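Local coordinates for protein chitinase (Paenibacillus sp. FPU-7, PDB 5GZT) that probably hydrolyses internal beta-1,4-linkages between N-acetylglucosamine units in chitin and chitodextrins, using two glycoside hydrolase family 18 domains carried on one chain, at residues Trp408-Val412 and Tyr413-Gly417; Lys461-Thr464 and Asp465-Leu469; Pro1050-Asn1053 and Asp1054-Asp1058; Asp1092-Ser1095 and Leu1096-Lys1099. All coordinates share one frame; numbering follows the deposited sequence.

Contact 1 of 4, residues Trp408-Val412 and Tyr413-Gly417; sequences WEYPV and YGAWG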
loop_
_atom_site.group_PDB
_atom_site.type_symbol
_atom_site.label_atom_id
_atom_site.label_comp_id
_atom_site.label_asym_id
_atom_site.label_seq_id
_atom_site.Cartn_x
_atom_site.Cartn_y
_atom_site.Cartn_z
ATOM N N TRP B 408 -6.681 14.516 9.274
ATOM C CA TRP B 408 -7.457 15.671 9.689
ATOM C C TRP B 408 -7.963 16.416 8.502
ATOM O O TRP B 408 -7.193 16.897 7.617
ATOM C CB TRP B 408 -6.584 16.524 10.611
ATOM C CG TRP B 408 -7.010 17.870 11.168
ATOM C CD1 TRP B 408 -8.107 18.631 10.901
ATOM C CD2 TRP B 408 -6.215 18.623 12.095
ATOM N NE1 TRP B 408 -8.033 19.819 11.609
ATOM C CE2 TRP B 408 -6.860 19.846 12.307
ATOM C CE3 TRP B 408 -4.983 18.365 12.745
ATOM C CZ2 TRP B 408 -6.364 20.812 13.179
ATOM C CZ3 TRP B 408 -4.453 19.376 13.596
ATOM C CH2 TRP B 408 -5.159 20.559 13.801
ATOM N N GLU B 409 -9.278 16.586 8.477
ATOM C CA GLU B 409 -9.965 17.056 7.281
ATOM C C GLU B 409 -10.784 18.284 7.594
ATOM O O GLU B 409 -11.967 18.216 7.770
ATOM C CB GLU B 409 -10.780 15.904 6.613
ATOM C CG GLU B 409 -9.960 14.611 6.405
ATOM C CD GLU B 409 -10.622 13.560 5.493
ATOM O OE1 GLU B 409 -11.581 13.910 4.819
ATOM O OE2 GLU B 409 -10.155 12.396 5.443
ATOM N N TYR B 410 -10.185 19.466 7.635
ATOM C CA TYR B 410 -8.765 19.759 7.411
ATOM C C TYR B 410 -8.366 20.999 8.296
ATOM O O TYR B 410 -9.205 21.878 8.563
ATOM C CB TYR B 410 -8.521 20.143 5.937
ATOM C CG TYR B 410 -9.111 19.193 4.886
ATOM C CD1 TYR B 410 -8.386 18.092 4.422
ATOM C CD2 TYR B 410 -10.388 19.415 4.370
ATOM C CE1 TYR B 410 -8.920 17.229 3.463
ATOM C CE2 TYR B 410 -10.930 18.576 3.412
ATOM C CZ TYR B 410 -10.189 17.484 2.959
ATOM O OH TYR B 410 -10.754 16.650 2.024
ATOM N N PRO B 411 -7.087 21.121 8.650
ATOM C CA PRO B 411 -6.579 22.333 9.338
ATOM C C PRO B 411 -7.092 23.648 8.762
ATOM O O PRO B 411 -7.190 23.798 7.557
ATOM C CB PRO B 411 -5.062 22.219 9.166
ATOM C CG PRO B 411 -4.846 20.777 9.148
ATOM C CD PRO B 411 -6.004 20.183 8.374
ATOM N N VAL B 412 -7.483 24.573 9.655
ATOM C CA VAL B 412 -7.650 25.996 9.352
ATOM C C VAL B 412 -9.022 26.285 8.809
ATOM O O VAL B 412 -9.813 26.991 9.450
ATOM C CB VAL B 412 -6.569 26.616 8.426
ATOM C CG1 VAL B 412 -6.871 28.084 8.168
ATOM C CG2 VAL B 412 -5.186 26.483 9.031
ATOM N N TYR B 413 -9.316 25.715 7.648
ATOM C CA TYR B 413 -10.610 25.919 7.003
ATOM C C TYR B 413 -11.672 24.866 7.448
ATOM O O TYR B 413 -12.863 25.062 7.268
ATOM C CB TYR B 413 -10.437 26.037 5.470
ATOM C CG TYR B 413 -9.907 24.799 4.704
ATOM C CD1 TYR B 413 -8.563 24.443 4.746
ATOM C CD2 TYR B 413 -10.753 24.040 3.892
ATOM C CE1 TYR B 413 -8.081 23.359 4.036
ATOM C CE2 TYR B 413 -10.277 22.946 3.185
ATOM C CZ TYR B 413 -8.942 22.614 3.253
ATOM O OH TYR B 413 -8.459 21.534 2.568
ATOM N N GLY B 414 -11.236 23.783 8.069
ATOM C CA GLY B 414 -12.137 22.720 8.563
ATOM C C GLY B 414 -13.095 22.193 7.496
ATOM O O GLY B 414 -14.246 21.892 7.804
ATOM N N ALA B 415 -12.631 22.117 6.247
ATOM C CA ALA B 415 -13.470 21.736 5.101
ATOM C C ALA B 415 -14.677 22.635 5.039
ATOM O O ALA B 415 -15.767 22.172 4.752
ATOM C CB ALA B 415 -13.890 20.266 5.194
ATOM N N TRP B 416 -14.457 23.908 5.375
ATOM C CA TRP B 416 -15.464 24.978 5.389
ATOM C C TRP B 416 -16.656 24.774 6.323
ATOM O O TRP B 416 -17.787 24.797 5.877
ATOM C CB TRP B 416 -15.889 25.297 3.938
ATOM C CG TRP B 416 -14.681 25.425 3.005
ATOM C CD1 TRP B 416 -14.308 24.564 1.996
ATOM C CD2 TRP B 416 -13.678 26.443 3.048
ATOM N NE1 TRP B 416 -13.140 24.995 1.400
ATOM C CE2 TRP B 416 -12.733 26.148 2.023
ATOM C CE3 TRP B 416 -13.480 27.584 3.858
ATOM C CZ2 TRP B 416 -11.608 26.963 1.780
ATOM C CZ3 TRP B 416 -12.353 28.396 3.619
ATOM C CH2 TRP B 416 -11.430 28.071 2.589
ATOM N N GLY B 417 -16.403 24.604 7.629
ATOM C CA GLY B 417 -17.474 24.471 8.632
ATOM C C GLY B 417 -17.929 23.067 9.029
ATOM O O GLY B 417 -18.667 22.896 10.008
#
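Tyr-413 lays its phenol oxygen over one face of the Tyr-410 ring, with OH 3.4 Å from Tyr-410 CG. The two ring planes are only 12° from parallel but slid far apart, their centroids separated by 5.4 Å, so the hydroxyl rather than the ring does most of the covering. On the opposite face of Tyr-410 lies Glu-409 CB, which leaves the ring sandwiched. Ala-415 adds its methyl CB at 3.7 Å from Tyr-410 CD2. What brings the phenol of Tyr-413 back over Tyr-410, three residues earlier, is its first torsion: chi1 of 64° sets CG between the backbone N and the carbonyl carbon. The backbone folds accordingly. Val-412, with positive phi and negative psi, sits at the centre of a classic gamma turn closed by Tyr-413 N donating to Pro-411 O at 2.9 Å, and a weak bond runs from Gly-414 N to Tyr-410 O. A cis peptide joins Glu-409 to Tyr-410. The chain here carries the end of the sequence DGIDLDWE, which matches the family 18 signature DxxDxDxE; by analogy with relatives, Glu-409 probably takes the place of the catalytic acid, and the tyrosine pair follows it in sequence, Tyr-410 directly. The loop follows strand 403-407 of the first barrel. Trp-408, whose indole face is covered by Pro-411 CG, stacks with Phe-375 and meets Phe-429 of helix 425-447, while Tyr-413 leans on Thr-462 and Tyr-463 of helix 461-464.

Contact 2 of 4, residues Lys461-Thr464 and Asp465-Leu469; sequences KTYT and DSVEL
The backbone leaves the C-terminal end of the short helix 461-464, which follows barrel strand 452-457 of the first family 18 domain, and enters the loop to helix 469-472 through two bonds of different span: Asp-465 N reaches Lys-461 O at 3.0 Å, four residues back, whereas Ser-466 N reaches Tyr-463 O, three back, from above the carbonyl plane. Side-chain hydroxyls supplement them. Ser-466 OG donates to Thr-462 O at 2.7 Å, its chi1 of -61° keeping the oxygen beside its own backbone N and turned to the preceding turn. Thr-464 OG1 donates to Lys-461 O at the same length, 2.7 Å, so that this carbonyl is gripped by two donors. The methyl of Thr-464 is thereby left to the apolar side, where CG2 lies 3.9 Å from Leu-469 CD1. Tyr-463 receives Val-467 on its ring: CG1 makes an off-centre CH-pi contact, 4.2 Å from the ring centroid, and touches CZ. On the exposed side the chain of Lys-461 bends at chi2 and chi4 and brings NZ to 3.3 Å from Asp-465 OD2, a weak, long salt bridge. Phe-429 packs on both Tyr-463 and Val-467. The chemistry divides the turn in two. Amides and hydroxyls hold the carbonyls of Lys-461, Thr-462 and Tyr-463, which probably helps fix the chain's exit; the aromatic and aliphatic groups face the interior, and the charged pair, exposed and stretched, is likely to contribute comparatively little.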
loop_
_atom_site.group_PDB
_atom_site.type_symbol
_atom_site.label_atom_id
_atom_site.label_comp_id
_atom_site.label_asym_id
_atom_site.label_seq_id
_atom_site.Cartn_x
_atom_site.Cartn_y
_atom_site.Cartn_z
ATOM N N LYS B 461 -4.950 23.438 -3.372
ATOM C CA LYS B 461 -4.044 24.500 -2.978
ATOM C C LYS B 461 -4.445 25.059 -1.575
ATOM O O LYS B 461 -3.560 25.315 -0.781
ATOM C CB LYS B 461 -3.932 25.597 -4.046
ATOM C CG LYS B 461 -2.949 26.675 -3.559
ATOM C CD LYS B 461 -1.990 27.253 -4.593
ATOM C CE LYS B 461 -1.225 28.485 -4.030
ATOM N NZ LYS B 461 -2.180 29.587 -3.593
ATOM N N THR B 462 -5.749 25.163 -1.266
ATOM C CA THR B 462 -6.215 25.554 0.078
ATOM C C THR B 462 -5.614 24.690 1.160
ATOM O O THR B 462 -5.113 25.189 2.182
ATOM C CB THR B 462 -7.727 25.485 0.186
ATOM O OG1 THR B 462 -8.308 26.266 -0.861
ATOM C CG2 THR B 462 -8.215 26.014 1.521
ATOM N N TYR B 463 -5.613 23.391 0.940
ATOM C CA TYR B 463 -4.970 22.518 1.893
ATOM C C TYR B 463 -3.447 22.782 2.054
ATOM O O TYR B 463 -2.965 22.798 3.159
ATOM C CB TYR B 463 -5.181 21.026 1.545
ATOM C CG TYR B 463 -4.568 20.132 2.579
ATOM C CD1 TYR B 463 -3.275 19.768 2.475
ATOM C CD2 TYR B 463 -5.296 19.697 3.728
ATOM C CE1 TYR B 463 -2.658 18.990 3.462
ATOM C CE2 TYR B 463 -4.687 18.919 4.712
ATOM C CZ TYR B 463 -3.359 18.593 4.592
ATOM O OH TYR B 463 -2.691 17.754 5.471
ATOM N N THR B 464 -2.689 22.877 0.974
ATOM C CA THR B 464 -1.228 23.099 1.047
ATOM C C THR B 464 -0.842 24.470 1.765
ATOM O O THR B 464 0.175 24.579 2.477
ATOM C CB THR B 464 -0.585 23.014 -0.362
ATOM O OG1 THR B 464 -1.309 23.823 -1.255
ATOM C CG2 THR B 464 -0.626 21.576 -0.868
ATOM N N ASP B 465 -1.704 25.448 1.533
ATOM C CA ASP B 465 -1.696 26.773 2.174
ATOM C C ASP B 465 -2.039 26.733 3.662
ATOM O O ASP B 465 -1.784 27.704 4.345
ATOM C CB ASP B 465 -2.726 27.687 1.512
ATOM C CG ASP B 465 -2.256 28.268 0.181
ATOM O OD1 ASP B 465 -1.075 28.191 -0.213
ATOM O OD2 ASP B 465 -3.108 28.861 -0.470
ATOM N N SER B 466 -2.610 25.627 4.150
ATOM C CA SER B 466 -3.081 25.496 5.515
ATOM C C SER B 466 -2.157 24.660 6.378
ATOM O O SER B 466 -2.406 24.518 7.580
ATOM C CB SER B 466 -4.484 24.870 5.516
ATOM O OG SER B 466 -5.406 25.697 4.801
ATOM N N VAL B 467 -1.085 24.129 5.804
ATOM C CA VAL B 467 -0.170 23.294 6.557
ATOM C C VAL B 467 1.261 23.664 6.160
ATOM O O VAL B 467 1.475 24.417 5.193
ATOM C CB VAL B 467 -0.408 21.762 6.353
ATOM C CG1 VAL B 467 -1.846 21.344 6.662
ATOM C CG2 VAL B 467 -0.086 21.358 4.929
ATOM N N GLU B 468 2.202 23.135 6.936
ATOM C CA GLU B 468 3.646 23.486 6.856
ATOM C C GLU B 468 4.436 22.326 6.305
ATOM O O GLU B 468 5.091 21.554 7.038
ATOM C CB GLU B 468 4.188 23.967 8.238
ATOM C CG GLU B 468 3.416 25.179 8.809
ATOM C CD GLU B 468 3.941 25.704 10.176
ATOM O OE1 GLU B 468 4.180 24.908 11.119
ATOM O OE2 GLU B 468 4.088 26.941 10.266
ATOM N N LEU B 469 4.359 22.182 4.978
ATOM C CA LEU B 469 4.791 20.937 4.358
ATOM C C LEU B 469 6.249 20.664 4.612
ATOM O O LEU B 469 6.648 19.534 4.997
ATOM C CB LEU B 469 4.469 20.912 2.839
ATOM C CG LEU B 469 2.986 20.928 2.485
ATOM C CD1 LEU B 469 2.809 21.239 1.020
ATOM C CD2 LEU B 469 2.371 19.588 2.825
#

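Contact 3 of 4, residues Pro1050-Asn1053 and Asp1054-Asp1058; sequences PTYN and DLVKD
A capping box opens helix 1052-1058, formed by Thr-1051 at the N-cap and Asp-1054 three residues on. Asp-1054 N donates to Thr-1051 OG1 at 3.1 Å in a nearly straight bond (167°). In return Thr-1051 N donates to Asp-1054 OD2 at 3.2 Å, arriving from above the carboxylate plane. The threonine's chi1 of 59° brings OG1 round to the first turn of the helix, and the aspartate's CG, beside its own backbone N, folds back to meet it. Pro-1050 CB rests 3.7 Å from Asp-1054 CB, closing the apolar flank of the box. The other carboxylate oxygen, OD1, has a weak salt bridge to Lys-1057 NZ at 3.4 Å, and the same ammonium is 3.5 Å from Asp-1058 OD2, making a three-residue charge network. Where Val-1056 comes toward the surface, its CG2 touches Tyr-1052 CE2 at 3.6 Å, while the side chains of Leu-1055 and Tyr-1052 cross at about a right angle. Asn-1053 side-chain OD1 accepts from Ile-1120 N and its ND2 donates to Ser-1117 O. Replacing Asp-1054 with an alanine would probably leave Thr-1051 N without its side-chain acceptor and take one carboxylate from the pair that holds Lys-1057. Reciprocal capping thus supplies partners to amides on both sides of the helix start, and a negative charge there would be expected to interact favourably with the helix dipole.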
loop_
_atom_site.group_PDB
_atom_site.type_symbol
_atom_site.label_atom_id
_atom_site.label_comp_id
_atom_site.label_asym_id
_atom_site.label_seq_id
_atom_site.Cartn_x
_atom_site.Cartn_y
_atom_site.Cartn_z
ATOM N N PRO B 1050 -16.329 -41.384 4.317
ATOM C CA PRO B 1050 -17.718 -41.794 4.068
ATOM C C PRO B 1050 -18.289 -41.484 2.681
ATOM O O PRO B 1050 -18.123 -40.409 2.110
ATOM C CB PRO B 1050 -18.534 -40.991 5.093
ATOM C CG PRO B 1050 -17.668 -39.871 5.484
ATOM C CD PRO B 1050 -16.245 -40.297 5.289
ATOM N N THR B 1051 -19.048 -42.403 2.181
ATOM C CA THR B 1051 -19.640 -42.223 0.906
ATOM C C THR B 1051 -20.903 -41.426 1.076
ATOM O O THR B 1051 -21.404 -41.263 2.225
ATOM C CB THR B 1051 -20.046 -43.575 0.365
ATOM O OG1 THR B 1051 -20.962 -44.199 1.262
ATOM C CG2 THR B 1051 -18.829 -44.476 0.231
ATOM N N TYR B 1052 -21.461 -40.937 -0.023
ATOM C CA TYR B 1052 -22.750 -40.278 0.067
ATOM C C TYR B 1052 -23.777 -41.208 0.783
ATOM O O TYR B 1052 -24.564 -40.740 1.625
ATOM C CB TYR B 1052 -23.271 -39.830 -1.270
ATOM C CG TYR B 1052 -24.515 -38.956 -1.193
ATOM C CD1 TYR B 1052 -24.408 -37.606 -0.840
ATOM C CD2 TYR B 1052 -25.794 -39.481 -1.507
ATOM C CE1 TYR B 1052 -25.542 -36.786 -0.782
ATOM C CE2 TYR B 1052 -26.927 -38.671 -1.462
ATOM C CZ TYR B 1052 -26.791 -37.324 -1.100
ATOM O OH TYR B 1052 -27.883 -36.499 -1.074
ATOM N N ASN B 1053 -23.749 -42.504 0.508
ATOM C CA ASN B 1053 -24.675 -43.403 1.211
ATOM C C ASN B 1053 -24.460 -43.365 2.755
ATOM O O ASN B 1053 -25.390 -43.476 3.525
ATOM C CB ASN B 1053 -24.406 -44.848 0.850
ATOM C CG ASN B 1053 -24.564 -45.154 -0.594
ATOM O OD1 ASN B 1053 -25.581 -44.835 -1.260
ATOM N ND2 ASN B 1053 -23.580 -45.883 -1.094
ATOM N N ASP B 1054 -23.202 -43.358 3.196
ATOM C CA ASP B 1054 -22.932 -43.182 4.585
ATOM C C ASP B 1054 -23.515 -41.838 5.059
ATOM O O ASP B 1054 -24.105 -41.770 6.161
ATOM C CB ASP B 1054 -21.446 -43.226 4.894
ATOM C CG ASP B 1054 -20.809 -44.573 4.581
ATOM O OD1 ASP B 1054 -21.558 -45.539 4.538
ATOM O OD2 ASP B 1054 -19.567 -44.641 4.351
ATOM N N LEU B 1055 -23.372 -40.780 4.249
ATOM C CA LEU B 1055 -23.852 -39.490 4.652
ATOM C C LEU B 1055 -25.329 -39.598 4.886
ATOM O O LEU B 1055 -25.834 -39.083 5.920
ATOM C CB LEU B 1055 -23.539 -38.359 3.662
ATOM C CG LEU B 1055 -22.083 -38.009 3.418
ATOM C CD1 LEU B 1055 -22.046 -36.777 2.514
ATOM C CD2 LEU B 1055 -21.378 -37.741 4.740
ATOM N N VAL B 1056 -26.001 -40.285 3.983
ATOM C CA VAL B 1056 -27.437 -40.395 4.050
ATOM C C VAL B 1056 -27.875 -41.130 5.322
ATOM O O VAL B 1056 -28.704 -40.629 6.033
ATOM C CB VAL B 1056 -28.041 -41.057 2.807
ATOM C CG1 VAL B 1056 -29.515 -41.496 3.028
ATOM C CG2 VAL B 1056 -27.973 -40.087 1.656
ATOM N N LYS B 1057 -27.336 -42.299 5.611
ATOM C CA LYS B 1057 -27.861 -43.048 6.759
ATOM C C LYS B 1057 -27.301 -42.608 8.142
ATOM O O LYS B 1057 -27.969 -42.804 9.145
ATOM C CB LYS B 1057 -27.778 -44.554 6.514
ATOM C CG LYS B 1057 -26.386 -45.130 6.409
ATOM C CD LYS B 1057 -26.465 -46.619 6.033
ATOM C CE LYS B 1057 -25.090 -47.231 5.719
ATOM N NZ LYS B 1057 -23.952 -46.762 6.593
ATOM N N ASP B 1058 -26.129 -41.975 8.187
ATOM C CA ASP B 1058 -25.420 -41.717 9.444
ATOM C C ASP B 1058 -25.144 -40.246 9.773
ATOM O O ASP B 1058 -24.598 -40.002 10.843
ATOM C CB ASP B 1058 -24.017 -42.376 9.443
ATOM C CG ASP B 1058 -24.040 -43.904 9.343
ATOM O OD1 ASP B 1058 -25.087 -44.535 9.525
ATOM O OD2 ASP B 1058 -22.958 -44.479 9.082
#

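Contact 4 of 4, residues Asp1092-Ser1095 and Leu1096-Lys1099; sequences DEES and LKYK
Backbone bonds come first: Leu-1096 N to Asp-1092 O at 3.0 Å begins a regular alpha-helical series, continued by Lys-1097, Tyr-1098 and Lys-1099, each reaching four residues back. Water-mediated contacts join the side chains above it. Glu-1094 and Tyr-1098 run side by side in the same direction, the carboxylate turned 51° from the ring, with OE2 at the ring edge, 3.8 Å from CE2. Water 1 donates to Glu-1094 OE2 at 2.9 Å and hydrogen-bonds Tyr-1098 OH at 3.0 Å. Water 2 donates to the same OE2 at 2.6 Å and links it weakly to Lys-1097 NZ, whose chain bends at chi3 and chi4; the lysine and glutamate therefore meet through solvent. A phenylalanine in place of Tyr-1098 would probably leave water 1 without its hydroxyl mate and the carboxylate less firmly bridged to the next turn. Direct ionic bonds lie outside this pair: Arg-1066 binds both Asp-1092 OD2 and Glu-1094 OE1, and Lys-1099 reaches Asp-1091. Capping bonds complete the account. Ser-1095 N donates to Asp-1092 OD1 at 2.9 Å, and Asp-1092 N donates to Ser-1095 OG, which chi1 of 68° turns back to it and which also bonds Asp-1091. This reciprocal pair is a capping box, the N-terminal motif that starts helix 1093-1106 ahead of barrel strand 1110-1114.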
loop_
_atom_site.group_PDB
_atom_site.type_symbol
_atom_site.label_atom_id
_atom_site.label_comp_id
_atom_site.label_asym_id
_atom_site.label_seq_id
_atom_site.Cartn_x
_atom_site.Cartn_y
_atom_site.Cartn_z
ATOM N N ASP B 1092 -22.716 -32.496 -3.369
ATOM C CA ASP B 1092 -24.142 -32.904 -3.326
ATOM C C ASP B 1092 -24.858 -32.574 -4.589
ATOM O O ASP B 1092 -24.193 -32.230 -5.600
ATOM C CB ASP B 1092 -24.868 -32.331 -2.078
ATOM C CG ASP B 1092 -25.188 -30.827 -2.187
ATOM O OD1 ASP B 1092 -24.778 -30.171 -3.189
ATOM O OD2 ASP B 1092 -25.817 -30.321 -1.215
ATOM N N GLU B 1093 -26.188 -32.664 -4.596
ATOM C CA GLU B 1093 -26.888 -32.388 -5.824
ATOM C C GLU B 1093 -26.708 -30.973 -6.351
ATOM O O GLU B 1093 -26.724 -30.762 -7.569
ATOM C CB GLU B 1093 -28.382 -32.676 -5.738
ATOM C CG GLU B 1093 -28.753 -34.122 -5.531
ATOM C CD GLU B 1093 -30.061 -34.201 -4.759
ATOM O OE1 GLU B 1093 -29.988 -34.030 -3.552
ATOM O OE2 GLU B 1093 -31.117 -34.362 -5.358
ATOM N N GLU B 1094 -26.535 -30.015 -5.461
ATOM C CA GLU B 1094 -26.409 -28.637 -5.851
ATOM C C GLU B 1094 -25.000 -28.399 -6.407
ATOM O O GLU B 1094 -24.805 -27.722 -7.433
ATOM C CB GLU B 1094 -26.635 -27.685 -4.626
ATOM C CG GLU B 1094 -27.324 -26.387 -5.070
ATOM C CD GLU B 1094 -27.411 -25.278 -4.025
ATOM O OE1 GLU B 1094 -27.216 -25.553 -2.822
ATOM O OE2 GLU B 1094 -27.575 -24.095 -4.438
ATOM N N SER B 1095 -23.988 -28.850 -5.695
ATOM C CA SER B 1095 -22.638 -28.615 -6.180
ATOM C C SER B 1095 -22.394 -29.345 -7.516
ATOM O O SER B 1095 -21.719 -28.811 -8.377
ATOM C CB SER B 1095 -21.582 -28.950 -5.174
ATOM O OG SER B 1095 -21.518 -30.338 -4.923
ATOM N N LEU B 1096 -23.022 -30.498 -7.731
ATOM C CA LEU B 1096 -22.799 -31.225 -8.982
ATOM C C LEU B 1096 -23.509 -30.545 -10.124
ATOM O O LEU B 1096 -23.003 -30.512 -11.246
ATOM C CB LEU B 1096 -23.230 -32.695 -8.878
ATOM C CG LEU B 1096 -22.327 -33.446 -7.931
ATOM C CD1 LEU B 1096 -22.947 -34.807 -7.588
ATOM C CD2 LEU B 1096 -20.963 -33.699 -8.511
ATOM N N LYS B 1097 -24.658 -29.928 -9.839
ATOM C CA LYS B 1097 -25.308 -29.081 -10.828
ATOM C C LYS B 1097 -24.380 -27.998 -11.245
ATOM O O LYS B 1097 -24.246 -27.734 -12.478
ATOM C CB LYS B 1097 -26.597 -28.474 -10.321
ATOM C CG LYS B 1097 -27.213 -27.449 -11.241
ATOM C CD LYS B 1097 -28.644 -27.161 -10.838
ATOM C CE LYS B 1097 -28.838 -25.740 -10.403
ATOM N NZ LYS B 1097 -28.211 -25.534 -9.069
ATOM N N TYR B 1098 -23.760 -27.323 -10.286
ATOM C CA TYR B 1098 -22.877 -26.239 -10.667
ATOM C C TYR B 1098 -21.590 -26.738 -11.462
ATOM O O TYR B 1098 -21.059 -25.988 -12.243
ATOM C CB TYR B 1098 -22.464 -25.453 -9.453
ATOM C CG TYR B 1098 -23.511 -24.413 -9.002
ATOM C CD1 TYR B 1098 -23.545 -23.185 -9.565
ATOM C CD2 TYR B 1098 -24.386 -24.674 -7.961
ATOM C CE1 TYR B 1098 -24.489 -22.237 -9.164
ATOM C CE2 TYR B 1098 -25.365 -23.755 -7.553
ATOM C CZ TYR B 1098 -25.381 -22.525 -8.139
ATOM O OH TYR B 1098 -26.255 -21.578 -7.763
ATOM N N LYS B 1099 -21.069 -27.936 -11.139
ATOM C CA LYS B 1099 -19.925 -28.563 -11.908
ATOM C C LYS B 1099 -20.343 -28.775 -13.339
ATOM O O LYS B 1099 -19.601 -28.454 -14.249
ATOM C CB LYS B 1099 -19.505 -29.864 -11.270
ATOM C CG LYS B 1099 -18.707 -29.551 -9.996
ATOM C CD LYS B 1099 -18.136 -30.772 -9.303
ATOM C CE LYS B 1099 -17.229 -30.276 -8.174
ATOM N NZ LYS B 1099 -16.548 -31.373 -7.451
HETATM O O HOH W 1 -26.429 -21.499 -4.766
HETATM O O HOH W 2 -28.490 -23.353 -6.738
#

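How the contacts relate
Along the chain the four contacts come in numerical order, in two pairs set in different family 18 domains. Contacts 1 and 2 follow barrel strands 403-407 and 452-457 of the first domain; their centres are 11 Å apart and they touch, Tyr-413 OH packing 3.5 Å from Tyr-463 CB. Contacts 3 and 4 start helices 1052-1058 and 1093-1106 of the second domain, with centres about 17 Å apart and the antiparallel strands 1065-1069, 1074-1079 and 1086-1089 between them in sequence. Between the pairs the centres lie about 56 to 69 Å apart, without touching. Each pair lies wholly within its own domain, as expected of two barrels that fold separately.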